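Local coordinates for protein VP2 (Primate bocaparvovirus 1, PDB 7L0Y) that self-assembles with its size variants, sixty copies in all, into the T=1 icosahedral capsid of human bocavirus 1, the shell of a parvovirus about 26 nm across, at residues 72-77 with 423-428; 143-148 with 165-170; 272-277 with 380-385; 322-327 with 359-364. All blocks are in the same frame, centred on the assembly; numbering follows the deposited sequence.

Interaction 1: 72-77 with 423-428; sequences TYFNFN and GTIFIK
I427 O takes two bonds from T72: the backbone N at 2.9 Å and the hydroxyl OG1 at 2.7 Å. They arrive from opposite faces of the carbonyl plane; chi1 of 57°, which places OG1 between the backbone N and the carbonyl carbon of T72, brings it to I427 O. I427 N returns a bond to T72 O, completing an antiparallel hydrogen-bonded pair; one residue on, Y73 and F426 form a non-hydrogen-bonded pair. F74 N then bonds I425 O at 2.9 Å.

Packing divides by face. On the side of T72, F74 CD2 touches I425 CG2 and F74 CE2 touches I427 CG2 (3.6 Å), the side chains crossing at a slant. On the other face Y73 CB meets F426 CD1 at 3.8 Å and T424 CG2, while the phenol runs off to bond D152. F39 and W162 sit edge-to-face with F74, and strand 132-137 flanks 424-428, so the pairing lies inside the jelly-roll beta-barrel core of the parvovirus capsid protein. The chemistry implies a buried polar seam: backbone bonds, reinforced by the T72 hydroxyl, which also bonds T41, run between aromatic and aliphatic side chains, with I425 and I427 on the face of F74.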
loop_
_atom_site.group_PDB
_atom_site.type_symbol
_atom_site.label_atom_id
_atom_site.label_comp_id
_atom_site.label_asym_id
_atom_site.label_seq_id
_atom_site.Cartn_x
_atom_site.Cartn_y
_atom_site.Cartn_z
ATOM N N THR A 72 95.479 15.110 -37.730
ATOM C CA THR A 72 95.718 13.728 -38.111
ATOM C C THR A 72 94.374 13.024 -38.185
ATOM O O THR A 72 93.356 13.549 -37.743
ATOM C CB THR A 72 96.634 12.986 -37.128
ATOM O OG1 THR A 72 96.085 13.044 -35.810
ATOM C CG2 THR A 72 98.014 13.572 -37.115
ATOM N N TYR A 73 94.369 11.833 -38.764
ATOM C CA TYR A 73 93.113 11.154 -39.026
ATOM C C TYR A 73 93.274 9.653 -38.857
ATOM O O TYR A 73 94.373 9.110 -38.928
ATOM C CB TYR A 73 92.601 11.480 -40.431
ATOM C CG TYR A 73 93.512 10.999 -41.522
ATOM C CD1 TYR A 73 93.306 9.773 -42.129
ATOM C CD2 TYR A 73 94.596 11.755 -41.923
ATOM C CE1 TYR A 73 94.134 9.331 -43.105
ATOM C CE2 TYR A 73 95.431 11.316 -42.899
ATOM C CZ TYR A 73 95.200 10.106 -43.489
ATOM O OH TYR A 73 96.038 9.664 -44.477
ATOM N N PHE A 74 92.143 8.996 -38.631
ATOM C CA PHE A 74 92.039 7.548 -38.581
ATOM C C PHE A 74 91.646 7.006 -39.945
ATOM O O PHE A 74 90.719 7.511 -40.580
ATOM C CB PHE A 74 91.010 7.108 -37.541
ATOM C CG PHE A 74 91.402 7.410 -36.139
ATOM C CD1 PHE A 74 92.169 6.526 -35.423
ATOM C CD2 PHE A 74 91.013 8.582 -35.533
ATOM C CE1 PHE A 74 92.559 6.808 -34.141
ATOM C CE2 PHE A 74 91.388 8.857 -34.241
ATOM C CZ PHE A 74 92.157 7.967 -33.544
ATOM N N ASN A 75 92.356 5.979 -40.392
ATOM C CA ASN A 75 92.047 5.286 -41.636
ATOM C C ASN A 75 91.768 3.821 -41.339
ATOM O O ASN A 75 92.680 3.068 -40.988
ATOM C CB ASN A 75 93.185 5.427 -42.634
ATOM C CG ASN A 75 92.842 4.849 -43.973
ATOM O OD1 ASN A 75 91.679 4.790 -44.352
ATOM N ND2 ASN A 75 93.851 4.417 -44.703
ATOM N N PHE A 76 90.514 3.418 -41.487
ATOM C CA PHE A 76 90.098 2.043 -41.259
ATOM C C PHE A 76 89.975 1.225 -42.532
ATOM O O PHE A 76 89.503 0.092 -42.471
ATOM C CB PHE A 76 88.782 2.017 -40.495
ATOM C CG PHE A 76 88.894 2.569 -39.127
ATOM C CD1 PHE A 76 89.309 1.772 -38.085
ATOM C CD2 PHE A 76 88.632 3.898 -38.887
ATOM C CE1 PHE A 76 89.425 2.287 -36.827
ATOM C CE2 PHE A 76 88.752 4.413 -37.635
ATOM C CZ PHE A 76 89.148 3.610 -36.603
ATOM N N ASN A 77 90.368 1.761 -43.685
ATOM C CA ASN A 77 89.958 1.146 -44.941
ATOM C C ASN A 77 90.993 0.109 -45.381
ATOM O O ASN A 77 91.967 0.395 -46.077
ATOM C CB ASN A 77 89.777 2.237 -45.980
ATOM C CG ASN A 77 89.151 1.745 -47.240
ATOM O OD1 ASN A 77 88.379 0.800 -47.232
ATOM N ND2 ASN A 77 89.474 2.392 -48.339
ATOM N N GLY A 423 82.657 8.110 -42.444
ATOM C CA GLY A 423 83.344 9.385 -42.381
ATOM C C GLY A 423 84.706 9.246 -41.729
ATOM O O GLY A 423 84.918 8.399 -40.859
ATOM N N THR A 424 85.639 10.078 -42.167
ATOM C CA THR A 424 86.956 10.107 -41.553
ATOM C C THR A 424 86.884 10.774 -40.190
ATOM O O THR A 424 86.288 11.839 -40.040
ATOM C CB THR A 424 87.944 10.849 -42.441
ATOM O OG1 THR A 424 88.105 10.135 -43.669
ATOM C CG2 THR A 424 89.277 10.977 -41.758
ATOM N N ILE A 425 87.493 10.147 -39.199
ATOM C CA ILE A 425 87.633 10.750 -37.887
ATOM C C ILE A 425 88.943 11.518 -37.864
ATOM O O ILE A 425 90.018 10.940 -38.031
ATOM C CB ILE A 425 87.593 9.695 -36.780
ATOM C CG1 ILE A 425 86.256 8.973 -36.801
ATOM C CG2 ILE A 425 87.798 10.349 -35.438
ATOM C CD1 ILE A 425 86.261 7.718 -36.006
ATOM N N PHE A 426 88.849 12.824 -37.684
ATOM C CA PHE A 426 90.011 13.682 -37.556
ATOM C C PHE A 426 90.285 13.925 -36.088
ATOM O O PHE A 426 89.359 14.084 -35.293
ATOM C CB PHE A 426 89.793 15.007 -38.269
ATOM C CG PHE A 426 89.666 14.877 -39.733
ATOM C CD1 PHE A 426 90.787 14.827 -40.529
ATOM C CD2 PHE A 426 88.429 14.804 -40.322
ATOM C CE1 PHE A 426 90.672 14.714 -41.877
ATOM C CE2 PHE A 426 88.319 14.692 -41.671
ATOM C CZ PHE A 426 89.444 14.648 -42.449
ATOM N N ILE A 427 91.553 13.952 -35.732
ATOM C CA ILE A 427 91.957 14.179 -34.360
ATOM C C ILE A 427 93.210 15.031 -34.363
ATOM O O ILE A 427 94.130 14.797 -35.149
ATOM C CB ILE A 427 92.176 12.847 -33.619
ATOM C CG1 ILE A 427 92.643 13.070 -32.188
ATOM C CG2 ILE A 427 93.116 11.988 -34.364
ATOM C CD1 ILE A 427 92.715 11.810 -31.397
ATOM N N LYS A 428 93.219 16.054 -33.530
ATOM C CA LYS A 428 94.459 16.734 -33.215
ATOM C C LYS A 428 94.390 17.104 -31.754
ATOM O O LYS A 428 93.311 17.137 -31.167
ATOM C CB LYS A 428 94.701 17.991 -34.050
ATOM C CG LYS A 428 93.783 19.113 -33.737
ATOM C CD LYS A 428 94.115 20.320 -34.556
ATOM C CE LYS A 428 93.211 21.483 -34.174
ATOM N NZ LYS A 428 93.487 21.982 -32.814
#

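Interaction 2: 143-148 with 165-170; sequences PNASHP and FQYGYI
Y167 and Y169 reach the loop at P143 through different first torsions. In Y167, CG stands anti to the backbone N (chi1 171°), which carries the phenol across to the loop; in Y169, CG lies between N and the carbonyl carbon (chi1 60°), which turns a face of the ring to the proline.

The Y167 hydroxyl donates to P143 O at 2.7 Å. It comes in well off the carbonyl axis, with a C=O...donor angle of 122°, and tilted from the carbonyl plane. N144 O lies in the plane of the Y167 ring, at its edge, 3.9 Å from CE1. A145 CB approaches the same ring obliquely, 3.5 Å from CD1, and P143 CB is 3.4 Å from the hydroxyl oxygen. P143 CG sits over one face of the Y169 ring, 3.9 Å from its centroid and near the ring normal, a CH-pi contact, while P143 CB meets Y169 CB at 3.6 Å. The Y169 hydroxyl is held by F200 N.

The contact fastens the loop that follows strand 132-137 to strand 161-169 in the jelly-roll core. P143 also packs on Y233 of a neighbouring subunit, so this point borders an interface. P143 is thus gripped in two ways, its carbonyl by the Y167 hydroxyl and its ring by the Y169 face, which should fix both its position and its rotation.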
loop_
_atom_site.group_PDB
_atom_site.type_symbol
_atom_site.label_atom_id
_atom_site.label_comp_id
_atom_site.label_asym_id
_atom_site.label_seq_id
_atom_site.Cartn_x
_atom_site.Cartn_y
_atom_site.Cartn_z
ATOM N N PRO A 143 87.906 17.782 -47.991
ATOM C CA PRO A 143 88.634 16.826 -48.829
ATOM C C PRO A 143 88.881 15.528 -48.089
ATOM O O PRO A 143 89.139 15.521 -46.886
ATOM C CB PRO A 143 89.940 17.555 -49.132
ATOM C CG PRO A 143 89.592 18.976 -49.025
ATOM C CD PRO A 143 88.566 19.096 -47.966
ATOM N N ASN A 144 88.779 14.420 -48.812
ATOM C CA ASN A 144 88.980 13.122 -48.190
ATOM C C ASN A 144 90.385 13.021 -47.622
ATOM O O ASN A 144 91.356 13.456 -48.242
ATOM C CB ASN A 144 88.743 11.999 -49.190
ATOM C CG ASN A 144 89.654 12.092 -50.380
ATOM O OD1 ASN A 144 90.134 13.168 -50.715
ATOM N ND2 ASN A 144 89.946 10.957 -50.990
ATOM N N ALA A 145 90.488 12.446 -46.430
ATOM C CA ALA A 145 91.789 12.308 -45.800
ATOM C C ALA A 145 92.561 11.149 -46.386
ATOM O O ALA A 145 93.778 11.234 -46.562
ATOM C CB ALA A 145 91.626 12.124 -44.297
ATOM N N SER A 146 91.869 10.071 -46.710
ATOM C CA SER A 146 92.507 8.826 -47.067
ATOM C C SER A 146 92.217 8.495 -48.518
ATOM O O SER A 146 91.201 8.896 -49.085
ATOM C CB SER A 146 92.035 7.692 -46.166
ATOM O OG SER A 146 92.605 6.471 -46.579
ATOM N N HIS A 147 93.141 7.759 -49.105
ATOM C CA HIS A 147 93.044 7.241 -50.450
ATOM C C HIS A 147 93.368 5.760 -50.391
ATOM O O HIS A 147 94.183 5.340 -49.570
ATOM C CB HIS A 147 94.012 7.986 -51.374
ATOM C CG HIS A 147 93.841 7.669 -52.821
ATOM N ND1 HIS A 147 94.532 6.657 -53.448
ATOM C CD2 HIS A 147 93.032 8.210 -53.759
ATOM C CE1 HIS A 147 94.174 6.603 -54.716
ATOM N NE2 HIS A 147 93.264 7.534 -54.931
ATOM N N PRO A 148 92.706 4.940 -51.198
ATOM C CA PRO A 148 92.973 3.502 -51.146
ATOM C C PRO A 148 94.443 3.189 -51.365
ATOM O O PRO A 148 95.158 3.909 -52.060
ATOM C CB PRO A 148 92.103 2.945 -52.273
ATOM C CG PRO A 148 90.982 3.903 -52.356
ATOM C CD PRO A 148 91.560 5.251 -52.068
ATOM N N PHE A 165 98.660 9.597 -39.358
ATOM C CA PHE A 165 99.353 10.404 -40.343
ATOM C C PHE A 165 98.738 11.783 -40.411
ATOM O O PHE A 165 97.579 11.967 -40.066
ATOM C CB PHE A 165 99.283 9.758 -41.720
ATOM C CG PHE A 165 100.338 8.729 -41.955
ATOM C CD1 PHE A 165 101.482 9.047 -42.658
ATOM C CD2 PHE A 165 100.187 7.442 -41.475
ATOM C CE1 PHE A 165 102.458 8.101 -42.878
ATOM C CE2 PHE A 165 101.161 6.490 -41.693
ATOM C CZ PHE A 165 102.299 6.818 -42.397
ATOM N N GLN A 166 99.534 12.753 -40.843
ATOM C CA GLN A 166 99.050 14.107 -41.002
ATOM C C GLN A 166 98.061 14.193 -42.149
ATOM O O GLN A 166 98.257 13.601 -43.209
ATOM C CB GLN A 166 100.216 15.035 -41.267
ATOM C CG GLN A 166 99.832 16.459 -41.271
ATOM C CD GLN A 166 101.007 17.345 -41.466
ATOM O OE1 GLN A 166 102.130 16.881 -41.606
ATOM N NE2 GLN A 166 100.771 18.632 -41.446
ATOM N N TYR A 167 97.004 14.954 -41.933
ATOM C CA TYR A 167 96.024 15.219 -42.964
ATOM C C TYR A 167 96.494 16.331 -43.885
ATOM O O TYR A 167 97.105 17.307 -43.454
ATOM C CB TYR A 167 94.686 15.568 -42.329
ATOM C CG TYR A 167 93.641 16.060 -43.284
ATOM C CD1 TYR A 167 93.138 15.242 -44.274
ATOM C CD2 TYR A 167 93.087 17.308 -43.132
ATOM C CE1 TYR A 167 92.166 15.685 -45.121
ATOM C CE2 TYR A 167 92.120 17.747 -43.959
ATOM C CZ TYR A 167 91.657 16.937 -44.953
ATOM O OH TYR A 167 90.673 17.386 -45.784
ATOM N N GLY A 168 96.218 16.157 -45.162
ATOM C CA GLY A 168 96.581 17.133 -46.163
ATOM C C GLY A 168 95.807 16.830 -47.416
ATOM O O GLY A 168 95.229 15.752 -47.563
ATOM N N TYR A 169 95.787 17.798 -48.318
ATOM C CA TYR A 169 94.990 17.662 -49.518
ATOM C C TYR A 169 95.555 18.570 -50.588
ATOM O O TYR A 169 96.279 19.524 -50.308
ATOM C CB TYR A 169 93.515 17.971 -49.248
ATOM C CG TYR A 169 93.254 19.364 -48.742
ATOM C CD1 TYR A 169 92.997 20.400 -49.617
ATOM C CD2 TYR A 169 93.262 19.638 -47.386
ATOM C CE1 TYR A 169 92.753 21.657 -49.161
ATOM C CE2 TYR A 169 93.024 20.895 -46.921
ATOM C CZ TYR A 169 92.772 21.905 -47.809
ATOM O OH TYR A 169 92.541 23.173 -47.350
ATOM N N ILE A 170 95.211 18.247 -51.827
ATOM C CA ILE A 170 95.671 18.983 -52.998
ATOM C C ILE A 170 94.609 20.027 -53.323
ATOM O O ILE A 170 93.492 19.655 -53.713
ATOM C CB ILE A 170 95.919 18.038 -54.177
ATOM C CG1 ILE A 170 97.040 17.063 -53.821
ATOM C CG2 ILE A 170 96.270 18.812 -55.417
ATOM C CD1 ILE A 170 97.155 15.892 -54.753
#

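Interaction 3: 272-277 with 380-385; sequences TSWMTG and FPNQVW
A type II beta turn, F380 to Q383, presents its third residue to the loop 272-277: N382, at phi 68°, turns its carbonyl to M275, whose N donates to N382 O at 2.7 Å. The same oxygen lies at the edge of the W274 indole, near its plane and 3.2 Å from CE3. M275 and Q383 form a single backbone bridge, to which Q383 CA adds a C-H...O contact with M275 O.

W274 and N382 cross at about a right angle, their ring and amide planes 76° apart; CE3 touches N382 CB, and V384 CG1 comes obliquely to CE3 at 3.9 Å. The M275 chain starts anti to its backbone N, then bends at chi2 and chi3, which brings CG to 3.8 Å from F380 CD2 and CE close to CE2 of the same ring. Alongside it runs Q383, pointing the same way, CG to CG 3.7 Å.

Both segments lie in the long GH insertion between jelly-roll strands, which in parvoviruses interdigitates with neighbouring subunits, chiefly about the threefold axes. V384 and W385 pair antiparallel with a strand of a neighbouring subunit, and N382 OD1 accepts from D410 N of that subunit. The Q383 amide nitrogen NE2 donates to W378 O and lies 2.9 Å from T276 O. G277 CA closes the contact against W385 CE3 at 3.9 Å.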
loop_
_atom_site.group_PDB
_atom_site.type_symbol
_atom_site.label_atom_id
_atom_site.label_comp_id
_atom_site.label_asym_id
_atom_site.label_seq_id
_atom_site.Cartn_x
_atom_site.Cartn_y
_atom_site.Cartn_z
ATOM N N THR A 272 78.085 -17.415 -78.776
ATOM C CA THR A 272 77.665 -16.866 -77.500
ATOM C C THR A 272 77.166 -15.442 -77.695
ATOM O O THR A 272 77.587 -14.732 -78.610
ATOM C CB THR A 272 78.802 -16.894 -76.466
ATOM O OG1 THR A 272 78.284 -16.548 -75.176
ATOM C CG2 THR A 272 79.913 -15.919 -76.833
ATOM N N SER A 273 76.235 -15.048 -76.842
ATOM C CA SER A 273 75.754 -13.680 -76.813
ATOM C C SER A 273 76.533 -12.810 -75.849
ATOM O O SER A 273 76.184 -11.642 -75.676
ATOM C CB SER A 273 74.268 -13.642 -76.444
ATOM O OG SER A 273 73.473 -14.214 -77.463
ATOM N N TRP A 274 77.567 -13.338 -75.214
ATOM C CA TRP A 274 78.215 -12.638 -74.123
ATOM C C TRP A 274 79.647 -12.287 -74.487
ATOM O O TRP A 274 80.376 -13.099 -75.056
ATOM C CB TRP A 274 78.142 -13.477 -72.851
ATOM C CG TRP A 274 76.720 -13.712 -72.512
ATOM C CD1 TRP A 274 76.017 -14.862 -72.673
ATOM C CD2 TRP A 274 75.780 -12.726 -72.091
ATOM N NE1 TRP A 274 74.711 -14.674 -72.315
ATOM C CE2 TRP A 274 74.538 -13.365 -71.958
ATOM C CE3 TRP A 274 75.877 -11.373 -71.779
ATOM C CZ2 TRP A 274 73.403 -12.696 -71.528
ATOM C CZ3 TRP A 274 74.757 -10.714 -71.358
ATOM C CH2 TRP A 274 73.534 -11.371 -71.235
ATOM N N MET A 275 80.035 -11.065 -74.152
ATOM C CA MET A 275 81.247 -10.434 -74.642
ATOM C C MET A 275 82.277 -10.310 -73.529
ATOM O O MET A 275 81.935 -10.242 -72.348
ATOM C CB MET A 275 80.913 -9.050 -75.235
ATOM C CG MET A 275 82.103 -8.194 -75.620
ATOM S SD MET A 275 83.177 -8.915 -76.854
ATOM C CE MET A 275 82.220 -8.648 -78.322
ATOM N N THR A 276 83.545 -10.324 -73.923
ATOM C CA THR A 276 84.633 -10.011 -73.010
ATOM C C THR A 276 84.381 -8.676 -72.322
ATOM O O THR A 276 83.945 -7.713 -72.949
ATOM C CB THR A 276 85.948 -9.960 -73.785
ATOM O OG1 THR A 276 86.202 -11.232 -74.377
ATOM C CG2 THR A 276 87.082 -9.616 -72.884
ATOM N N GLY A 277 84.647 -8.618 -71.025
ATOM C CA GLY A 277 84.489 -7.393 -70.280
ATOM C C GLY A 277 85.496 -6.333 -70.677
ATOM O O GLY A 277 86.408 -6.574 -71.469
ATOM N N PHE A 380 80.833 -2.381 -73.707
ATOM C CA PHE A 380 80.094 -2.892 -74.848
ATOM C C PHE A 380 78.897 -3.637 -74.289
ATOM O O PHE A 380 78.955 -4.147 -73.169
ATOM C CB PHE A 380 80.988 -3.817 -75.686
ATOM C CG PHE A 380 80.399 -4.235 -76.989
ATOM C CD1 PHE A 380 80.415 -3.374 -78.073
ATOM C CD2 PHE A 380 79.865 -5.493 -77.154
ATOM C CE1 PHE A 380 79.882 -3.753 -79.274
ATOM C CE2 PHE A 380 79.335 -5.874 -78.355
ATOM C CZ PHE A 380 79.345 -5.003 -79.420
ATOM N N PRO A 381 77.794 -3.695 -75.021
ATOM C CA PRO A 381 76.650 -4.467 -74.540
ATOM C C PRO A 381 76.987 -5.939 -74.376
ATOM O O PRO A 381 77.830 -6.497 -75.075
ATOM C CB PRO A 381 75.594 -4.248 -75.627
ATOM C CG PRO A 381 76.352 -3.827 -76.805
ATOM C CD PRO A 381 77.473 -3.014 -76.281
ATOM N N ASN A 382 76.319 -6.551 -73.399
ATOM C CA ASN A 382 76.410 -7.986 -73.139
ATOM C C ASN A 382 77.779 -8.400 -72.615
ATOM O O ASN A 382 78.211 -9.530 -72.822
ATOM C CB ASN A 382 76.074 -8.789 -74.395
ATOM C CG ASN A 382 74.661 -8.591 -74.845
ATOM O OD1 ASN A 382 73.767 -8.371 -74.040
ATOM N ND2 ASN A 382 74.461 -8.598 -76.150
ATOM N N GLN A 383 78.474 -7.498 -71.937
ATOM C CA GLN A 383 79.713 -7.827 -71.252
ATOM C C GLN A 383 79.383 -8.259 -69.836
ATOM O O GLN A 383 78.577 -7.618 -69.162
ATOM C CB GLN A 383 80.670 -6.640 -71.219
ATOM C CG GLN A 383 81.280 -6.269 -72.532
ATOM C CD GLN A 383 82.121 -5.028 -72.418
ATOM O OE1 GLN A 383 81.869 -4.186 -71.570
ATOM N NE2 GLN A 383 83.132 -4.911 -73.259
ATOM N N VAL A 384 79.980 -9.356 -69.401
ATOM C CA VAL A 384 79.847 -9.825 -68.032
ATOM C C VAL A 384 81.242 -10.138 -67.528
ATOM O O VAL A 384 82.059 -10.700 -68.261
ATOM C CB VAL A 384 78.925 -11.056 -67.919
ATOM C CG1 VAL A 384 77.510 -10.699 -68.327
ATOM C CG2 VAL A 384 79.434 -12.193 -68.767
ATOM N N TRP A 385 81.534 -9.729 -66.303
ATOM C CA TRP A 385 82.833 -10.024 -65.731
ATOM C C TRP A 385 82.704 -10.049 -64.222
ATOM O O TRP A 385 81.811 -9.424 -63.651
ATOM C CB TRP A 385 83.888 -9.006 -66.179
ATOM C CG TRP A 385 83.661 -7.599 -65.720
ATOM C CD1 TRP A 385 84.229 -7.001 -64.649
ATOM C CD2 TRP A 385 82.791 -6.626 -66.306
ATOM N NE1 TRP A 385 83.788 -5.717 -64.531
ATOM C CE2 TRP A 385 82.903 -5.457 -65.539
ATOM C CE3 TRP A 385 81.935 -6.627 -67.408
ATOM C CZ2 TRP A 385 82.191 -4.303 -65.831
ATOM C CZ3 TRP A 385 81.230 -5.486 -67.695
ATOM C CH2 TRP A 385 81.359 -4.338 -66.909
#

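Interaction 4: 322-327 with 359-364; sequences SGCLAP and RDQLLY
C324 and A326 meet Q361 through a short backbone bridge, centred on L325 opposite Q361, where a type II' beta turn (S322 to L325) abuts the start of strand 361-366. G323, at phi 63°, occupies the turn's second position, and L325 N closes it on S322 O.

Two backbone bonds hold the bridge: Q361 N donates to C324 O at 3.0 Å, and A326 N to Q361 O at 2.9 Å. L325 CA adds a C-H...O contact to the second acceptor, Q361 O, at 3.2 Å.

The Q361 side chain finds its partners elsewhere. Extended beyond CG, it carries its amide past C324 SG so that OE1 accepts from G277 N and NE2 donates to V384 O, both in the same long GH insertion of the capsid protein. R359, bent at chi2 and chi3 (-74° and -66°), lays one face of its guanidinium over C324 CA, 3.6 Å from NH1, and NH1 donates to D386 O. L362 O takes the T276 hydroxyl. Residues 361-364 also pair antiparallel with a strand of a neighbouring subunit, which continues the sheet across the interface.

Packing fills in around the bonds. A326 CB lies 3.5 Å from D360 O, and the same methyl ends 3.8 Å from L362 CD2.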
loop_
_atom_site.group_PDB
_atom_site.type_symbol
_atom_site.label_atom_id
_atom_site.label_comp_id
_atom_site.label_asym_id
_atom_site.label_seq_id
_atom_site.Cartn_x
_atom_site.Cartn_y
_atom_site.Cartn_z
ATOM N N SER A 322 94.002 -2.897 -67.063
ATOM C CA SER A 322 93.567 -4.072 -67.814
ATOM C C SER A 322 92.144 -4.484 -67.464
ATOM O O SER A 322 91.506 -5.222 -68.220
ATOM C CB SER A 322 94.535 -5.230 -67.576
ATOM O OG SER A 322 94.558 -5.631 -66.219
ATOM N N GLY A 323 91.631 -4.028 -66.330
ATOM C CA GLY A 323 90.294 -4.431 -65.935
ATOM C C GLY A 323 90.225 -5.925 -65.710
ATOM O O GLY A 323 91.076 -6.519 -65.041
ATOM N N CYS A 324 89.206 -6.553 -66.281
ATOM C CA CYS A 324 89.049 -7.996 -66.180
ATOM C C CYS A 324 89.804 -8.749 -67.261
ATOM O O CYS A 324 89.701 -9.977 -67.318
ATOM C CB CYS A 324 87.572 -8.372 -66.251
ATOM S SG CYS A 324 86.761 -7.780 -67.741
ATOM N N LEU A 325 90.531 -8.055 -68.127
ATOM C CA LEU A 325 91.286 -8.735 -69.162
ATOM C C LEU A 325 92.462 -9.483 -68.562
ATOM O O LEU A 325 92.980 -9.124 -67.505
ATOM C CB LEU A 325 91.809 -7.750 -70.199
ATOM C CG LEU A 325 90.781 -6.958 -70.986
ATOM C CD1 LEU A 325 91.481 -6.103 -71.999
ATOM C CD2 LEU A 325 89.830 -7.891 -71.645
ATOM N N ALA A 326 92.887 -10.523 -69.254
ATOM C CA ALA A 326 94.083 -11.238 -68.850
ATOM C C ALA A 326 95.290 -10.328 -69.020
ATOM O O ALA A 326 95.584 -9.905 -70.141
ATOM C CB ALA A 326 94.263 -12.503 -69.674
ATOM N N PRO A 327 96.000 -9.995 -67.946
ATOM C CA PRO A 327 97.161 -9.112 -68.085
ATOM C C PRO A 327 98.230 -9.765 -68.945
ATOM O O PRO A 327 98.623 -10.908 -68.714
ATOM C CB PRO A 327 97.629 -8.912 -66.641
ATOM C CG PRO A 327 97.137 -10.114 -65.926
ATOM C CD PRO A 327 95.843 -10.496 -66.571
ATOM N N ARG A 359 87.253 -13.889 -64.985
ATOM C CA ARG A 359 88.414 -13.023 -65.016
ATOM C C ARG A 359 89.321 -13.487 -66.139
ATOM O O ARG A 359 89.065 -14.502 -66.786
ATOM C CB ARG A 359 89.163 -13.045 -63.681
ATOM C CG ARG A 359 88.352 -12.565 -62.496
ATOM C CD ARG A 359 88.161 -11.069 -62.509
ATOM N NE ARG A 359 89.416 -10.358 -62.316
ATOM C CZ ARG A 359 89.544 -9.041 -62.390
ATOM N NH1 ARG A 359 88.492 -8.284 -62.643
ATOM N NH2 ARG A 359 90.723 -8.481 -62.200
ATOM N N ASP A 360 90.396 -12.734 -66.353
ATOM C CA ASP A 360 91.427 -13.099 -67.320
ATOM C C ASP A 360 90.839 -13.306 -68.711
ATOM O O ASP A 360 91.217 -14.220 -69.443
ATOM C CB ASP A 360 92.175 -14.337 -66.853
ATOM C CG ASP A 360 92.957 -14.087 -65.594
ATOM O OD1 ASP A 360 93.256 -12.914 -65.295
ATOM O OD2 ASP A 360 93.233 -15.063 -64.876
ATOM N N GLN A 361 89.895 -12.451 -69.069
ATOM C CA GLN A 361 89.198 -12.568 -70.336
ATOM C C GLN A 361 90.041 -11.975 -71.457
ATOM O O GLN A 361 90.871 -11.092 -71.237
ATOM C CB GLN A 361 87.854 -11.855 -70.248
ATOM C CG GLN A 361 86.975 -12.339 -69.113
ATOM C CD GLN A 361 85.654 -11.613 -69.052
ATOM O OE1 GLN A 361 85.491 -10.553 -69.644
ATOM N NE2 GLN A 361 84.711 -12.165 -68.309
ATOM N N LEU A 362 89.830 -12.472 -72.670
ATOM C CA LEU A 362 90.502 -11.925 -73.839
ATOM C C LEU A 362 89.545 -11.889 -75.016
ATOM O O LEU A 362 88.596 -12.668 -75.089
ATOM C CB LEU A 362 91.747 -12.730 -74.218
ATOM C CG LEU A 362 92.941 -12.661 -73.271
ATOM C CD1 LEU A 362 94.008 -13.620 -73.727
ATOM C CD2 LEU A 362 93.483 -11.247 -73.210
ATOM N N LEU A 363 89.803 -10.970 -75.938
ATOM C CA LEU A 363 89.029 -10.850 -77.161
ATOM C C LEU A 363 89.978 -10.944 -78.342
ATOM O O LEU A 363 91.033 -10.307 -78.345
ATOM C CB LEU A 363 88.243 -9.537 -77.194
ATOM C CG LEU A 363 87.320 -9.340 -78.396
ATOM C CD1 LEU A 363 86.268 -10.429 -78.423
ATOM C CD2 LEU A 363 86.659 -7.983 -78.352
ATOM N N TYR A 364 89.615 -11.752 -79.330
ATOM C CA TYR A 364 90.432 -11.952 -80.523
ATOM C C TYR A 364 89.632 -11.578 -81.756
ATOM O O TYR A 364 88.526 -12.081 -81.968
ATOM C CB TYR A 364 90.955 -13.382 -80.597
ATOM C CG TYR A 364 92.058 -13.588 -79.611
ATOM C CD1 TYR A 364 93.373 -13.397 -79.980
ATOM C CD2 TYR A 364 91.784 -13.888 -78.290
ATOM C CE1 TYR A 364 94.382 -13.548 -79.083
ATOM C CE2 TYR A 364 92.791 -14.036 -77.383
ATOM C CZ TYR A 364 94.091 -13.862 -77.785
ATOM O OH TYR A 364 95.115 -14.007 -76.884
#

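How the interactions relate
Following the chain from the N terminus, interaction 1 opens first, at 72-77, and closes last, at 423-428, so its long loop encloses the other three. Interaction 2 closes a short excursion, 143-148 to 165-170, before interaction 3 opens at 272-277. Interaction 4 (322-327 to 359-364) then opens and closes within interaction 3, which ends at 380-385; no two cross. In space they form two pairs. Interactions 1 and 2, centres 9 Å apart, share the jelly-roll core, where F426 packs on Y167. Interactions 3 and 4, centres 12 Å apart, join parts of the long GH insertion beside a neighbouring subunit. Centres of interactions 1 and 3 are about 40 Å apart.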